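Local atomic coordinates of putative glutathionylspermidine synthase (Methylobacillus flagellatus, PDB entry 3N6X), a protein that is of unconfirmed function but, as a putative glutathionylspermidine synthase with a circularly permuted ATP-grasp domain, probably acts as an ATP-dependent ligase. Residues Phe157-Asp162 with Pro339-Val344; Pro345-Ser350 with Tyr403-Thr408. All blocks are in the same frame, centred on the assembly; numbering follows the deposited sequence.

Contact 1 (Phe157-Asp162 with Pro339-Val344)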
ATOM      1  N   PHE A 157       5.379   3.712 -15.586  1.00 59.46           N
ATOM      2  CA  PHE A 157       4.832   3.565 -14.234  1.00 57.81           C
ATOM      3  C   PHE A 157       5.646   4.354 -13.219  1.00 55.15           C
ATOM      4  O   PHE A 157       6.879   4.311 -13.254  1.00 54.66           O
ATOM      5  CB  PHE A 157       4.787   2.086 -13.821  1.00 60.72           C
ATOM      6  CG  PHE A 157       3.622   1.318 -14.387  1.00 63.73           C
ATOM      7  CD1 PHE A 157       2.402   1.284 -13.719  1.00 67.72           C
ATOM      8  CD2 PHE A 157       3.745   0.612 -15.578  1.00 67.41           C
ATOM      9  CE1 PHE A 157       1.319   0.570 -14.245  1.00 69.34           C
ATOM     10  CE2 PHE A 157       2.662  -0.100 -16.104  1.00 70.88           C
ATOM     11  CZ  PHE A 157       1.456  -0.119 -15.433  1.00 69.07           C
ATOM     12  N   TYR A 158       4.961   5.034 -12.279  1.00 46.92           N
ATOM     13  CA  TYR A 158       5.615   5.817 -11.227  1.00 44.69           C
ATOM     14  C   TYR A 158       5.218   5.351  -9.839  1.00 42.19           C
ATOM     15  O   TYR A 158       4.028   5.164  -9.575  1.00 39.45           O
ATOM     16  CB  TYR A 158       5.269   7.305 -11.362  1.00 46.43           C
ATOM     17  CG  TYR A 158       5.832   7.959 -12.595  1.00 50.42           C
ATOM     18  CD1 TYR A 158       7.086   8.567 -12.575  1.00 52.49           C
ATOM     19  CD2 TYR A 158       5.085   8.045 -13.764  1.00 52.79           C
ATOM     20  CE1 TYR A 158       7.595   9.209 -13.702  1.00 54.58           C
ATOM     21  CE2 TYR A 158       5.595   8.659 -14.905  1.00 54.99           C
ATOM     22  CZ  TYR A 158       6.841   9.262 -14.864  1.00 66.29           C
ATOM     23  OH  TYR A 158       7.333   9.877 -15.992  1.00 72.00           O
ATOM     24  N   VAL A 159       6.195   5.254  -8.913  1.00 36.56           N
ATOM     25  CA  VAL A 159       5.884   4.949  -7.507  1.00 34.71           C
ATOM     26  C   VAL A 159       5.532   6.264  -6.817  1.00 40.09           C
ATOM     27  O   VAL A 159       6.378   7.145  -6.727  1.00 39.62           O
ATOM     28  CB  VAL A 159       7.042   4.225  -6.766  1.00 36.10           C
ATOM     29  CG1 VAL A 159       6.694   4.007  -5.295  1.00 34.44           C
ATOM     30  CG2 VAL A 159       7.402   2.910  -7.446  1.00 35.20           C
ATOM     31  N   LEU A 160       4.292   6.412  -6.359  1.00 38.81           N
ATOM     32  CA  LEU A 160       3.875   7.633  -5.657  1.00 39.64           C
ATOM     33  C   LEU A 160       4.355   7.648  -4.210  1.00 42.72           C
ATOM     34  O   LEU A 160       4.636   8.718  -3.669  1.00 42.75           O
ATOM     35  CB  LEU A 160       2.338   7.761  -5.658  1.00 40.12           C
ATOM     36  CG  LEU A 160       1.671   8.407  -6.864  1.00 45.35           C
ATOM     37  CD1 LEU A 160       0.265   8.797  -6.523  1.00 46.39           C
ATOM     38  CD2 LEU A 160       2.410   9.635  -7.314  1.00 49.19           C
ATOM     39  N   GLU A 161       4.358   6.475  -3.556  1.00 38.61           N
ATOM     40  CA  GLU A 161       4.622   6.365  -2.124  1.00 38.34           C
ATOM     41  C   GLU A 161       4.921   4.924  -1.744  1.00 37.76           C
ATOM     42  O   GLU A 161       4.401   4.005  -2.373  1.00 36.94           O
ATOM     43  CB  GLU A 161       3.361   6.838  -1.353  1.00 40.58           C
ATOM     44  CG  GLU A 161       3.575   7.147   0.117  1.00 57.85           C
ATOM     45  CD  GLU A 161       2.353   7.713   0.817  1.00 89.17           C
ATOM     46  OE1 GLU A 161       1.227   7.533   0.296  1.00 82.63           O
ATOM     47  OE2 GLU A 161       2.523   8.341   1.888  1.00 89.77           O
ATOM     48  N   ASP A 162       5.696   4.728  -0.660  1.00 32.17           N
ATOM     49  CA  ASP A 162       5.975   3.406  -0.095  1.00 31.00           C
ATOM     50  C   ASP A 162       5.182   3.262   1.226  1.00 35.31           C
ATOM     51  O   ASP A 162       4.967   4.258   1.908  1.00 34.97           O
ATOM     52  CB  ASP A 162       7.493   3.232   0.146  1.00 31.88           C
ATOM     53  CG  ASP A 162       8.341   3.368  -1.120  1.00 40.64           C
ATOM     54  OD1 ASP A 162       8.214   2.504  -2.018  1.00 41.44           O
ATOM     55  OD2 ASP A 162       9.155   4.323  -1.195  1.00 40.23           O
ATOM     56  N   PRO A 339      17.239   2.028 -11.133  1.00 33.98           N
ATOM     57  CA  PRO A 339      15.841   1.775 -10.732  1.00 32.93           C
ATOM     58  C   PRO A 339      14.943   1.394 -11.908  1.00 38.23           C
ATOM     59  O   PRO A 339      14.950   2.081 -12.931  1.00 38.76           O
ATOM     60  CB  PRO A 339      15.403   3.113 -10.115  1.00 33.59           C
ATOM     61  CG  PRO A 339      16.676   3.783  -9.726  1.00 38.42           C
ATOM     62  CD  PRO A 339      17.663   3.397 -10.771  1.00 34.70           C
ATOM     63  N   ILE A 340      14.159   0.303 -11.762  1.00 34.03           N
ATOM     64  CA  ILE A 340      13.209  -0.124 -12.803  1.00 32.30           C
ATOM     65  C   ILE A 340      12.000   0.830 -12.789  1.00 36.10           C
ATOM     66  O   ILE A 340      11.570   1.299 -13.844  1.00 35.04           O
ATOM     67  CB  ILE A 340      12.786  -1.621 -12.614  1.00 33.54           C
ATOM     68  CG1 ILE A 340      13.991  -2.575 -12.812  1.00 33.01           C
ATOM     69  CG2 ILE A 340      11.578  -2.001 -13.525  1.00 29.93           C
ATOM     70  CD1 ILE A 340      13.793  -3.974 -12.199  1.00 33.34           C
ATOM     71  N   LEU A 341      11.471   1.121 -11.591  1.00 33.74           N
ATOM     72  CA  LEU A 341      10.331   2.037 -11.423  1.00 34.11           C
ATOM     73  C   LEU A 341      10.815   3.420 -11.014  1.00 38.28           C
ATOM     74  O   LEU A 341      11.741   3.537 -10.212  1.00 38.38           O
ATOM     75  CB  LEU A 341       9.337   1.496 -10.377  1.00 33.90           C
ATOM     76  CG  LEU A 341       8.736   0.113 -10.649  1.00 38.66           C
ATOM     77  CD1 LEU A 341       7.913  -0.361  -9.453  1.00 39.06           C
ATOM     78  CD2 LEU A 341       7.889   0.110 -11.925  1.00 38.88           C
ATOM     79  N   SER A 342      10.185   4.462 -11.538  1.00 34.97           N
ATOM     80  CA  SER A 342      10.618   5.826 -11.248  1.00 34.81           C
ATOM     81  C   SER A 342       9.890   6.434 -10.099  1.00 36.40           C
ATOM     82  O   SER A 342       8.681   6.256  -9.961  1.00 34.86           O
ATOM     83  CB  SER A 342      10.452   6.724 -12.472  1.00 38.89           C
ATOM     84  OG  SER A 342      11.476   6.489 -13.421  1.00 57.45           O
ATOM     85  N   ASN A 343      10.611   7.257  -9.330  1.00 32.43           N
ATOM     86  CA  ASN A 343      10.047   8.110  -8.308  1.00 32.27           C
ATOM     87  C   ASN A 343       9.361   9.284  -9.017  1.00 37.59           C
ATOM     88  O   ASN A 343       9.605   9.530 -10.204  1.00 36.90           O
ATOM     89  CB  ASN A 343      11.165   8.660  -7.418  1.00 28.16           C
ATOM     90  CG  ASN A 343      11.273   8.020  -6.058  1.00 41.48           C
ATOM     91  OD1 ASN A 343      10.904   6.859  -5.844  1.00 36.64           O
ATOM     92  ND2 ASN A 343      11.830   8.755  -5.114  1.00 27.43           N
ATOM     93  N   VAL A 344       8.540  10.015  -8.296  1.00 34.84           N
ATOM     94  CA  VAL A 344       7.915  11.224  -8.814  1.00 34.32           C
ATOM     95  C   VAL A 344       8.698  12.401  -8.196  1.00 37.15           C
ATOM     96  O   VAL A 344       8.951  12.362  -6.993  1.00 35.96           O
ATOM     97  CB  VAL A 344       6.398  11.271  -8.423  1.00 37.59           C
ATOM     98  CG1 VAL A 344       5.744  12.581  -8.864  1.00 37.14           C
ATOM     99  CG2 VAL A 344       5.652  10.081  -8.999  1.00 37.21           C
TER
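Val159 N donates to Ser342 O over 2.9 Å, the one hydrogen bond between 157-162 and 339-344, with an N-H...O angle of 159° and the donor nearly along the C=O axis. The same oxygen also receives a CA-H...O contact from Tyr158 CA at 3.3 Å, so two neighbouring residues of the strand converge on one carbonyl. Tyr158 and Ser342 form a parallel bridge, their side chains on the same face of the sheet. The pairing is short: the two chain directions diverge by 49°, and the segment 339-344 touches the strand only briefly as it passes. It forms a short, weakly bonded parallel strand on the large mixed sheet, in the region matching the circularly permuted ATP-grasp family, beside strand 157-163, whose other neighbour is the antiparallel strand 144-151. The remaining contacts are side-chain packing, mostly apolar, with one carbonyl at a ring edge. With CG anti to the carbonyl carbon (chi1 -67°), the Tyr158 ring starts off beside the backbone N, and its CD1 edge meets 342-343: Asn343 O sits in the ring plane, 3.6 Å from CD1, and Ser342 CB is 3.8 Å from the same atom. Val344 CG2 fits between two residues of the strand, 3.7 Å from Tyr158 CB and equally close to Leu160 CD2; the Val344 and Tyr158 side chains cross at about a right angle. An alanine at Tyr158 would probably open a gap beside Ser342 CB and Asn343 O, where the ring edge now packs, while the CB contact with Val344 would remain. On the other face, Val159 CG2 packs 3.8 Å from Leu341 CB, and Leu341 CD2 reaches Phe157 CB. Tyr324 OH bonds to both Val159 O and Val344 N, and the Asn343 amide is held by Tyr324 O and Arg94.

Contact 2 (Pro345-Ser350 with Tyr403-Thr408)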
ATOM      1  N   PRO A 345       9.130  13.440  -8.976  1.00 33.87           N
ATOM      2  CA  PRO A 345       9.802  14.592  -8.337  1.00 33.36           C
ATOM      3  C   PRO A 345       8.899  15.162  -7.246  1.00 37.26           C
ATOM      4  O   PRO A 345       7.696  15.354  -7.476  1.00 35.87           O
ATOM      5  CB  PRO A 345      10.012  15.573  -9.498  1.00 34.92           C
ATOM      6  CG  PRO A 345       9.951  14.724 -10.729  1.00 38.78           C
ATOM      7  CD  PRO A 345       8.953  13.660 -10.426  1.00 34.74           C
ATOM      8  N   THR A 346       9.415  15.227  -6.018  1.00 34.27           N
ATOM      9  CA  THR A 346       8.596  15.623  -4.878  1.00 34.37           C
ATOM     10  C   THR A 346       9.228  16.744  -4.114  1.00 39.14           C
ATOM     11  O   THR A 346      10.408  16.676  -3.772  1.00 39.55           O
ATOM     12  CB  THR A 346       8.280  14.408  -3.984  1.00 38.69           C
ATOM     13  OG1 THR A 346       7.827  13.347  -4.806  1.00 37.57           O
ATOM     14  CG2 THR A 346       7.213  14.712  -2.931  1.00 36.39           C
ATOM     15  N   TYR A 347       8.442  17.785  -3.842  1.00 35.48           N
ATOM     16  CA  TYR A 347       8.893  18.950  -3.089  1.00 34.68           C
ATOM     17  C   TYR A 347       8.456  18.809  -1.655  1.00 38.28           C
ATOM     18  O   TYR A 347       7.309  18.467  -1.413  1.00 38.88           O
ATOM     19  CB  TYR A 347       8.293  20.233  -3.695  1.00 34.79           C
ATOM     20  CG  TYR A 347       8.691  20.462  -5.136  1.00 34.76           C
ATOM     21  CD1 TYR A 347       9.879  21.116  -5.457  1.00 36.11           C
ATOM     22  CD2 TYR A 347       7.876  20.038  -6.184  1.00 34.68           C
ATOM     23  CE1 TYR A 347      10.233  21.365  -6.781  1.00 34.88           C
ATOM     24  CE2 TYR A 347       8.229  20.268  -7.513  1.00 34.80           C
ATOM     25  CZ  TYR A 347       9.422  20.910  -7.808  1.00 40.34           C
ATOM     26  OH  TYR A 347       9.816  21.083  -9.116  1.00 42.27           O
ATOM     27  N   GLN A 348       9.363  19.033  -0.698  1.00 34.65           N
ATOM     28  CA  GLN A 348       9.001  18.993   0.729  1.00 34.60           C
ATOM     29  C   GLN A 348       8.885  20.432   1.226  1.00 39.03           C
ATOM     30  O   GLN A 348       9.895  21.122   1.347  1.00 37.98           O
ATOM     31  CB  GLN A 348      10.035  18.202   1.559  1.00 35.77           C
ATOM     32  CG  GLN A 348      10.061  16.686   1.265  1.00 42.74           C
ATOM     33  CD  GLN A 348      10.796  16.386  -0.026  1.00 66.83           C
ATOM     34  OE1 GLN A 348      11.926  16.844  -0.248  1.00 64.98           O
ATOM     35  NE2 GLN A 348      10.129  15.696  -0.947  1.00 59.92           N
ATOM     36  N   LEU A 349       7.641  20.904   1.452  1.00 35.74           N
ATOM     37  CA  LEU A 349       7.368  22.299   1.848  1.00 35.63           C
ATOM     38  C   LEU A 349       7.940  22.675   3.207  1.00 39.34           C
ATOM     39  O   LEU A 349       7.994  23.851   3.538  1.00 39.48           O
ATOM     40  CB  LEU A 349       5.869  22.649   1.721  1.00 35.18           C
ATOM     41  CG  LEU A 349       5.375  22.904   0.285  1.00 38.64           C
ATOM     42  CD1 LEU A 349       5.276  21.613  -0.518  1.00 39.03           C
ATOM     43  CD2 LEU A 349       4.061  23.574   0.287  1.00 37.91           C
ATOM     44  N   SER A 350       8.499  21.689   3.930  1.00 35.55           N
ATOM     45  CA  SER A 350       9.256  21.920   5.160  1.00 34.64           C
ATOM     46  C   SER A 350      10.623  22.560   4.821  1.00 37.88           C
ATOM     47  O   SER A 350      11.313  23.040   5.718  1.00 37.70           O
ATOM     48  CB  SER A 350       9.482  20.602   5.894  1.00 36.77           C
ATOM     49  OG  SER A 350      10.202  19.679   5.093  1.00 42.93           O
ATOM     50  N   TYR A 403       3.106  19.723   4.321  1.00 43.24           N
ATOM     51  CA  TYR A 403       2.786  19.568   2.908  1.00 42.20           C
ATOM     52  C   TYR A 403       3.932  19.065   2.053  1.00 44.57           C
ATOM     53  O   TYR A 403       5.111  19.239   2.391  1.00 44.15           O
ATOM     54  CB  TYR A 403       2.233  20.878   2.321  1.00 43.95           C
ATOM     55  CG  TYR A 403       0.913  21.298   2.925  1.00 47.17           C
ATOM     56  CD1 TYR A 403       0.867  22.098   4.065  1.00 49.06           C
ATOM     57  CD2 TYR A 403      -0.295  20.897   2.359  1.00 48.26           C
ATOM     58  CE1 TYR A 403      -0.346  22.467   4.642  1.00 49.98           C
ATOM     59  CE2 TYR A 403      -1.516  21.262   2.926  1.00 49.71           C
ATOM     60  CZ  TYR A 403      -1.537  22.046   4.069  1.00 57.76           C
ATOM     61  OH  TYR A 403      -2.736  22.417   4.623  1.00 60.22           O
ATOM     62  N   ILE A 404       3.574  18.415   0.948  1.00 38.33           N
ATOM     63  CA  ILE A 404       4.480  17.992  -0.101  1.00 37.30           C
ATOM     64  C   ILE A 404       3.808  18.376  -1.390  1.00 40.45           C
ATOM     65  O   ILE A 404       2.591  18.582  -1.402  1.00 38.98           O
ATOM     66  CB  ILE A 404       4.851  16.469  -0.060  1.00 40.20           C
ATOM     67  CG1 ILE A 404       3.616  15.561  -0.149  1.00 40.58           C
ATOM     68  CG2 ILE A 404       5.735  16.122   1.127  1.00 39.94           C
ATOM     69  CD1 ILE A 404       3.501  14.856  -1.468  1.00 49.86           C
ATOM     70  N   ALA A 405       4.572  18.516  -2.464  1.00 38.24           N
ATOM     71  CA  ALA A 405       3.991  18.852  -3.764  1.00 39.13           C
ATOM     72  C   ALA A 405       4.670  18.073  -4.862  1.00 43.85           C
ATOM     73  O   ALA A 405       5.842  17.744  -4.744  1.00 43.64           O
ATOM     74  CB  ALA A 405       4.093  20.354  -4.032  1.00 39.62           C
ATOM     75  N   GLN A 406       3.922  17.734  -5.906  1.00 42.01           N
ATOM     76  CA  GLN A 406       4.450  16.992  -7.042  1.00 42.68           C
ATOM     77  C   GLN A 406       3.927  17.623  -8.323  1.00 50.16           C
ATOM     78  O   GLN A 406       2.863  18.248  -8.303  1.00 50.03           O
ATOM     79  CB  GLN A 406       4.006  15.515  -6.965  1.00 43.90           C
ATOM     80  CG  GLN A 406       4.681  14.708  -5.846  1.00 50.36           C
ATOM     81  CD  GLN A 406       3.988  13.395  -5.581  1.00 56.09           C
ATOM     82  OE1 GLN A 406       2.793  13.227  -5.846  1.00 46.62           O
ATOM     83  NE2 GLN A 406       4.710  12.453  -4.986  1.00 47.81           N
ATOM     84  N   PRO A 407       4.620  17.457  -9.468  1.00 49.01           N
ATOM     85  CA  PRO A 407       4.049  17.954 -10.726  1.00 50.35           C
ATOM     86  C   PRO A 407       2.760  17.195 -11.060  1.00 59.29           C
ATOM     87  O   PRO A 407       2.617  16.041 -10.653  1.00 60.17           O
ATOM     88  CB  PRO A 407       5.149  17.672 -11.748  1.00 51.75           C
ATOM     89  CG  PRO A 407       5.918  16.534 -11.173  1.00 55.27           C
ATOM     90  CD  PRO A 407       5.882  16.720  -9.695  1.00 50.36           C
ATOM     91  N   THR A 408       1.794  17.856 -11.730  1.00 58.54           N
ATOM     92  CA  THR A 408       0.531  17.199 -12.111  1.00 58.98           C
ATOM     93  C   THR A 408       0.815  16.186 -13.216  1.00 61.43           C
ATOM     94  O   THR A 408       1.267  16.561 -14.301  1.00 60.17           O
ATOM     95  CB  THR A 408      -0.558  18.239 -12.479  1.00 72.83           C
ATOM     96  OG1 THR A 408      -0.710  19.156 -11.388  1.00 75.01           O
ATOM     97  CG2 THR A 408      -1.913  17.587 -12.792  1.00 70.90           C
TER
HETATM   98  O   HOH W   1       6.949  18.823   4.163  1.00 33.62           O
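The Tyr347 ring turns its edge to Ala405, whose carbonyl carbon lies in the ring plane, and Ala405 O is 3.4 Å from Tyr347 CD2; the ring also stacks with that of Tyr357. The amide of Gln406 keeps Thr346 OG1 within its plane, and its NE2 donates to that hydroxyl oxygen over 3.2 Å at 165°. These groups flank an antiparallel pairing at the margin of a four-stranded sheet, where strand 347-348 is outermost and 403-407 lies next to it. Tyr347 and Ala405 are its hydrogen-bonded pair: Tyr347 N reaches Ala405 O at 2.8 Å with a straight N-H, and Ala405 N returns the bond to Tyr347 O. Gln348 and Ile404 follow as a non-hydrogen-bonded pair. Thr346 and Gln406 run side by side, pointing the same way; the hydroxyl is also tied to Val344 O, and Gln406 OE1 is hydrogen-bonded to Lys368 NZ. Leu349 packs CD1 3.9 Å from Ala405 CB and CD2 against Tyr403 CB, with Leu355 and Ile396 from two helices beside it. At the far end, Tyr403 O accepts Leu349 N from above its carbonyl plane and a water at 2.6 Å, which in turn accepts Ser350 N.

In the fold
Contact 1 and contact 2 follow one another along the chain, their centres about 15 Å apart: strand 342-343 and strand 347-348 are consecutive, so the run 339-350 pairs first with 157-162 and then with 403-408. It thereby passes from the large mixed sheet to the separate four-stranded antiparallel sheet, and links the two within the circularly permuted ATP-grasp region. The contacts also meet directly: Val344 CG1 packs 3.8 Å from Gln406 CD, and Leu160 CD2 lies near Gln406 OE1. Tyr324 borders both contacts, bonding to the backbone of contact 1 and touching Thr346 of contact 2.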